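Local atomic coordinates of phosphoserine phosphatase (Thermococcus onnurineus, PDB entry 4AP9), a protein that probably hydrolyses L-phosphoserine to L-serine and phosphate with the help of magnesium, as a member of the haloacid dehalogenase superfamily. Residues A[92-97]-A[194-199]; A[64-69]-A[129-134]. All blocks are in the same frame, centred on the assembly; numbering follows the deposited sequence.

Contact 1 (A[92-97]-A[194-199]); sequences REKGFK and DFIKNL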
loop_
_atom_site.group_PDB
_atom_site.type_symbol
_atom_site.label_atom_id
_atom_site.label_comp_id
_atom_site.label_asym_id
_atom_site.label_seq_id
_atom_site.Cartn_x
_atom_site.Cartn_y
_atom_site.Cartn_z
ATOM N N ARG A 92 18.173 -0.181 -27.267
ATOM C CA ARG A 92 18.476 -1.568 -26.909
ATOM C C ARG A 92 19.943 -1.780 -26.547
ATOM O O ARG A 92 20.242 -2.465 -25.573
ATOM C CB ARG A 92 18.099 -2.528 -28.023
ATOM C CG ARG A 92 16.628 -2.743 -28.173
ATOM C CD ARG A 92 16.389 -4.038 -28.919
ATOM N NE ARG A 92 15.001 -4.150 -29.333
ATOM C CZ ARG A 92 14.555 -3.777 -30.526
ATOM N NH1 ARG A 92 15.393 -3.272 -31.421
ATOM N NH2 ARG A 92 13.274 -3.915 -30.830
ATOM N N GLU A 93 20.850 -1.211 -27.338
ATOM C CA GLU A 93 22.277 -1.302 -27.033
ATOM C C GLU A 93 22.555 -0.762 -25.635
ATOM O O GLU A 93 23.397 -1.293 -24.901
ATOM C CB GLU A 93 23.111 -0.508 -28.040
ATOM C CG GLU A 93 23.065 -1.017 -29.466
ATOM C CD GLU A 93 23.916 -0.174 -30.396
ATOM O OE1 GLU A 93 24.984 0.309 -29.952
ATOM O OE2 GLU A 93 23.518 0.009 -31.568
ATOM N N LYS A 94 21.848 0.304 -25.279
ATOM C CA LYS A 94 22.060 0.973 -24.004
ATOM C C LYS A 94 21.340 0.256 -22.860
ATOM O O LYS A 94 21.350 0.721 -21.722
ATOM C CB LYS A 94 21.626 2.437 -24.082
ATOM C CG LYS A 94 22.356 3.260 -25.138
ATOM C CD LYS A 94 23.864 3.127 -25.002
ATOM C CE LYS A 94 24.594 4.066 -25.962
ATOM N NZ LYS A 94 26.066 4.048 -25.739
ATOM N N GLY A 95 20.713 -0.871 -23.167
ATOM C CA GLY A 95 20.173 -1.749 -22.142
ATOM C C GLY A 95 18.719 -1.524 -21.768
ATOM O O GLY A 95 18.290 -1.915 -20.689
ATOM N N PHE A 96 17.965 -0.887 -22.653
ATOM C CA PHE A 96 16.546 -0.653 -22.421
ATOM C C PHE A 96 15.703 -1.700 -23.124
ATOM O O PHE A 96 16.077 -2.196 -24.190
ATOM C CB PHE A 96 16.140 0.731 -22.948
ATOM C CG PHE A 96 16.701 1.869 -22.151
ATOM C CD1 PHE A 96 17.962 2.360 -22.419
ATOM C CD2 PHE A 96 15.961 2.452 -21.140
ATOM C CE1 PHE A 96 18.486 3.410 -21.689
ATOM C CE2 PHE A 96 16.476 3.503 -20.401
ATOM C CZ PHE A 96 17.743 3.985 -20.678
ATOM N N LYS A 97 14.568 -2.036 -22.529
ATOM C CA LYS A 97 13.478 -2.645 -23.280
ATOM C C LYS A 97 12.655 -1.486 -23.857
ATOM O O LYS A 97 12.352 -0.530 -23.144
ATOM C CB LYS A 97 12.624 -3.499 -22.361
ATOM C CG LYS A 97 11.333 -3.962 -22.971
ATOM C CD LYS A 97 10.670 -4.956 -22.050
ATOM C CE LYS A 97 9.407 -4.408 -21.473
ATOM N NZ LYS A 97 8.543 -5.532 -21.002
ATOM N N ASP A 194 21.181 11.487 -30.526
ATOM C CA ASP A 194 22.502 11.867 -30.026
ATOM C C ASP A 194 22.586 11.748 -28.516
ATOM O O ASP A 194 23.597 11.305 -27.974
ATOM C CB ASP A 194 22.852 13.288 -30.456
ATOM C CG ASP A 194 23.223 13.372 -31.920
ATOM O OD1 ASP A 194 23.527 12.313 -32.517
ATOM O OD2 ASP A 194 23.207 14.492 -32.473
ATOM N N PHE A 195 21.515 12.142 -27.839
ATOM C CA PHE A 195 21.454 12.014 -26.396
ATOM C C PHE A 195 21.543 10.550 -25.963
ATOM O O PHE A 195 22.326 10.185 -25.090
ATOM C CB PHE A 195 20.176 12.657 -25.852
ATOM C CG PHE A 195 20.059 12.582 -24.357
ATOM C CD1 PHE A 195 20.604 13.571 -23.556
ATOM C CD2 PHE A 195 19.424 11.510 -23.751
ATOM C CE1 PHE A 195 20.507 13.492 -22.181
ATOM C CE2 PHE A 195 19.325 11.429 -22.374
ATOM C CZ PHE A 195 19.862 12.420 -21.594
ATOM N N ILE A 196 20.732 9.698 -26.571
ATOM C CA ILE A 196 20.753 8.295 -26.209
ATOM C C ILE A 196 22.104 7.665 -26.537
ATOM O O ILE A 196 22.576 6.791 -25.812
ATOM C CB ILE A 196 19.614 7.521 -26.892
ATOM C CG1 ILE A 196 18.269 8.079 -26.434
ATOM C CG2 ILE A 196 19.714 6.038 -26.579
ATOM C CD1 ILE A 196 18.089 8.099 -24.928
ATOM N N LYS A 197 22.733 8.125 -27.614
ATOM C CA LYS A 197 24.029 7.574 -28.006
ATOM C C LYS A 197 25.090 7.903 -26.955
ATOM O O LYS A 197 26.066 7.171 -26.797
ATOM C CB LYS A 197 24.454 8.080 -29.393
ATOM C CG LYS A 197 23.978 7.201 -30.541
ATOM C CD LYS A 197 24.618 7.592 -31.873
ATOM C CE LYS A 197 23.951 8.804 -32.498
ATOM N NZ LYS A 197 24.229 8.870 -33.978
ATOM N N ASN A 198 24.874 8.995 -26.229
ATOM C CA ASN A 198 25.775 9.396 -25.144
ATOM C C ASN A 198 25.627 8.598 -23.850
ATOM O O ASN A 198 26.405 8.797 -22.918
ATOM C CB ASN A 198 25.578 10.869 -24.814
ATOM C CG ASN A 198 26.568 11.762 -25.512
ATOM O OD1 ASN A 198 27.601 11.303 -26.009
ATOM N ND2 ASN A 198 26.270 13.058 -25.540
ATOM N N LEU A 199 24.633 7.716 -23.768
ATOM C CA LEU A 199 24.413 6.967 -22.532
ATOM C C LEU A 199 25.470 5.894 -22.233
ATOM O O LEU A 199 26.027 5.262 -23.139
ATOM C CB LEU A 199 23.011 6.349 -22.490
ATOM C CG LEU A 199 21.819 7.307 -22.494
ATOM C CD1 LEU A 199 20.528 6.502 -22.518
ATOM C CD2 LEU A 199 21.842 8.239 -21.292
#
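In the Rossmann-like core of this haloacid dehalogenase fold, the turn between helix 82-93 and strand 97-102 meets the C-terminal end of helix 189-197, where K94 reaches across to L199. The turn is a Schellman motif: G95, at positive phi, donates from its N to R92 O at 2.9 Å. K94, just before it, bends at chi2 (-52°), which swings CD toward the other helix end. Its NZ donates to L199 O at 2.9 Å, lying in the plane of that carbonyl, and more weakly to K197 O at 3.3 Å. On the way the chain runs over backbone oxygen, with CE 3.4 Å from I196 O, while CG lies 4.1 Å from I196 CG2. Alongside, the F96 and L199 side chains cross at about a right angle, and F96 CE1 meets L199 CD1 at 3.8 Å; F96 also forms a cation-pi pair with K10. An alanine in place of K94 would probably leave the carbonyls of K197 and L199 without their ammonium partner and open a gap beside L199 CB. With two backbone carbonyl oxygens meeting NZ, one of them weakly, the ammonium group of K94 is likely to be stabilised there in its charged form.

Contact 2 (A[64-69]-A[129-134]); sequences RGIDEG and GKFQGI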
loop_
_atom_site.group_PDB
_atom_site.type_symbol
_atom_site.label_atom_id
_atom_site.label_comp_id
_atom_site.label_asym_id
_atom_site.label_seq_id
_atom_site.Cartn_x
_atom_site.Cartn_y
_atom_site.Cartn_z
ATOM N N ARG A 64 -17.384 8.753 -38.625
ATOM C CA ARG A 64 -18.251 7.581 -38.710
ATOM C C ARG A 64 -18.594 7.350 -40.178
ATOM O O ARG A 64 -18.916 8.300 -40.897
ATOM C CB ARG A 64 -19.521 7.786 -37.890
ATOM C CG ARG A 64 -20.271 6.502 -37.589
ATOM C CD ARG A 64 -21.608 6.807 -36.960
ATOM N NE ARG A 64 -22.434 7.609 -37.857
ATOM C CZ ARG A 64 -23.386 8.447 -37.456
ATOM N NH1 ARG A 64 -23.638 8.603 -36.162
ATOM N NH2 ARG A 64 -24.081 9.134 -38.357
ATOM N N GLY A 65 -18.492 6.099 -40.623
ATOM C CA GLY A 65 -18.869 5.737 -41.976
ATOM C C GLY A 65 -17.748 5.745 -42.999
ATOM O O GLY A 65 -17.907 5.200 -44.095
ATOM N N ILE A 66 -16.615 6.354 -42.662
ATOM C CA ILE A 66 -15.541 6.462 -43.631
ATOM C C ILE A 66 -15.050 5.058 -44.007
ATOM O O ILE A 66 -14.982 4.167 -43.162
ATOM C CB ILE A 66 -14.399 7.375 -43.110
ATOM C CG1 ILE A 66 -13.551 7.893 -44.272
ATOM C CG2 ILE A 66 -13.539 6.662 -42.079
ATOM C CD1 ILE A 66 -12.944 9.245 -43.996
ATOM N N ASP A 67 -14.756 4.843 -45.283
ATOM C CA ASP A 67 -14.390 3.510 -45.737
ATOM C C ASP A 67 -13.079 3.030 -45.124
ATOM O O ASP A 67 -12.160 3.816 -44.932
ATOM C CB ASP A 67 -14.286 3.469 -47.261
ATOM C CG ASP A 67 -14.159 2.061 -47.784
ATOM O OD1 ASP A 67 -15.193 1.359 -47.804
ATOM O OD2 ASP A 67 -13.033 1.651 -48.142
ATOM N N GLU A 68 -12.987 1.735 -44.834
ATOM C CA GLU A 68 -11.739 1.159 -44.340
ATOM C C GLU A 68 -10.542 1.441 -45.271
ATOM O O GLU A 68 -9.420 1.654 -44.815
ATOM C CB GLU A 68 -11.901 -0.348 -44.127
ATOM C CG GLU A 68 -10.758 -0.987 -43.365
ATOM C CD GLU A 68 -11.106 -2.390 -42.902
ATOM O OE1 GLU A 68 -12.164 -2.904 -43.331
ATOM O OE2 GLU A 68 -10.330 -2.971 -42.110
ATOM N N GLY A 69 -10.774 1.444 -46.580
ATOM C CA GLY A 69 -9.692 1.710 -47.515
ATOM C C GLY A 69 -9.123 3.114 -47.374
ATOM O O GLY A 69 -7.900 3.308 -47.427
ATOM N N GLY A 129 -16.943 -2.835 -43.595
ATOM C CA GLY A 129 -15.918 -2.037 -44.239
ATOM C C GLY A 129 -15.988 -0.551 -43.952
ATOM O O GLY A 129 -15.228 0.220 -44.529
ATOM N N LYS A 130 -16.886 -0.150 -43.060
ATOM C CA LYS A 130 -17.049 1.265 -42.731
ATOM C C LYS A 130 -16.742 1.542 -41.256
ATOM O O LYS A 130 -17.126 0.767 -40.369
ATOM C CB LYS A 130 -18.462 1.725 -43.054
ATOM C CG LYS A 130 -18.947 1.319 -44.435
ATOM C CD LYS A 130 -18.099 1.955 -45.514
ATOM C CE LYS A 130 -18.715 1.692 -46.889
ATOM N NZ LYS A 130 -17.889 2.271 -47.980
ATOM N N PHE A 131 -16.056 2.656 -41.006
ATOM C CA PHE A 131 -15.596 2.994 -39.659
ATOM C C PHE A 131 -16.779 3.262 -38.741
ATOM O O PHE A 131 -17.636 4.101 -39.034
ATOM C CB PHE A 131 -14.652 4.203 -39.707
ATOM C CG PHE A 131 -14.109 4.622 -38.367
ATOM C CD1 PHE A 131 -13.014 3.977 -37.814
ATOM C CD2 PHE A 131 -14.686 5.674 -37.669
ATOM C CE1 PHE A 131 -12.493 4.373 -36.581
ATOM C CE2 PHE A 131 -14.182 6.068 -36.429
ATOM C CZ PHE A 131 -13.083 5.417 -35.893
ATOM N N GLN A 132 -16.825 2.550 -37.622
ATOM C CA GLN A 132 -17.906 2.741 -36.658
ATOM C C GLN A 132 -17.501 3.453 -35.364
ATOM O O GLN A 132 -18.320 4.135 -34.764
ATOM C CB GLN A 132 -18.576 1.405 -36.318
ATOM C CG GLN A 132 -19.482 0.880 -37.409
ATOM C CD GLN A 132 -20.201 1.987 -38.143
ATOM O OE1 GLN A 132 -20.826 2.860 -37.533
ATOM N NE2 GLN A 132 -20.108 1.966 -39.468
ATOM N N GLY A 133 -16.253 3.293 -34.935
ATOM C CA GLY A 133 -15.820 3.900 -33.686
ATOM C C GLY A 133 -14.444 3.446 -33.243
ATOM O O GLY A 133 -13.704 2.818 -34.012
ATOM N N ILE A 134 -14.093 3.789 -32.005
ATOM C CA ILE A 134 -12.766 3.501 -31.467
ATOM C C ILE A 134 -12.820 2.481 -30.326
ATOM O O ILE A 134 -13.743 2.496 -29.520
ATOM C CB ILE A 134 -12.088 4.795 -30.969
ATOM C CG1 ILE A 134 -10.623 4.540 -30.571
ATOM C CG2 ILE A 134 -12.885 5.414 -29.833
ATOM C CD1 ILE A 134 -9.807 5.837 -30.357
HETATM O O HOH W 1 -15.006 -1.100 -47.311
#
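G129 O takes the backbone N-H of E68 in a hydrogen bond of 2.7 Å, and E68 CB lies close to the same oxygen. A water lies between G129 O and D67 OD1, its contact with OD1 doubtfully short. The next residue, K130, sends its side chain back over the loop: the chain bends at chi2 (-63°), bringing CD to 3.5 Å from G65 O, and NZ ends in a salt bridge with D67 OD1 at 2.9 Å. NZ meets that oxygen on its anti side, 19° out of the carboxylate plane. The other oxygen, OD2, accepts from G69 N from above the plane, so that D67 serves as N-cap of helix 68-73 while holding K130, and the two bonds together limit how its carboxylate can turn. D67 and K130 also form a single beta bridge, a non-hydrogen-bonded antiparallel pair, by which the loop leading into this helix runs along strand 130-135, a strand that pairs on its other side with the antiparallel strand 118-127. F131 N donates to I66 O at 2.8 Å and, with the bond from E68 N to G129 O, frames the bridge; F131 O goes on to accept from G65 N at 2.7 Å in a nearly straight bond (175°). F131 CB touches I66 CG2 at 3.6 Å; the ring has R64 CA at its edge, G133 N over one face toward the rim, and F71 of helix 68-73 as a ring partner. Q132 turns its amide back to the loop, where OE1 touches the aliphatic part of R64, 3.7 Å from R64 CG, while NE2 bonds weakly to K130 O. G133 and I134 pair in parallel with a strand of a neighbouring subunit.

Contacts 1 and 2 lie on opposite sides of the chain's centre, their own centres about 39 Å apart and their nearest atoms about 24 Å apart, so neither touches the other. Their segments alternate along the chain: 64-69 comes first, then 92-97, 129-134 and 194-199. Helix 68-73, entered from 64-69, is followed directly by helix 82-93, which ends in 92-97. The mixed sheet connects them further, since strand 97-102 lies next to strand 118-127, which in turn pairs with the outermost strand 130-135. Contact 1 thus joins two helix ends of the core close to the C-terminus, whereas contact 2 ties the helical region to the sheet's edge, where another subunit continues it.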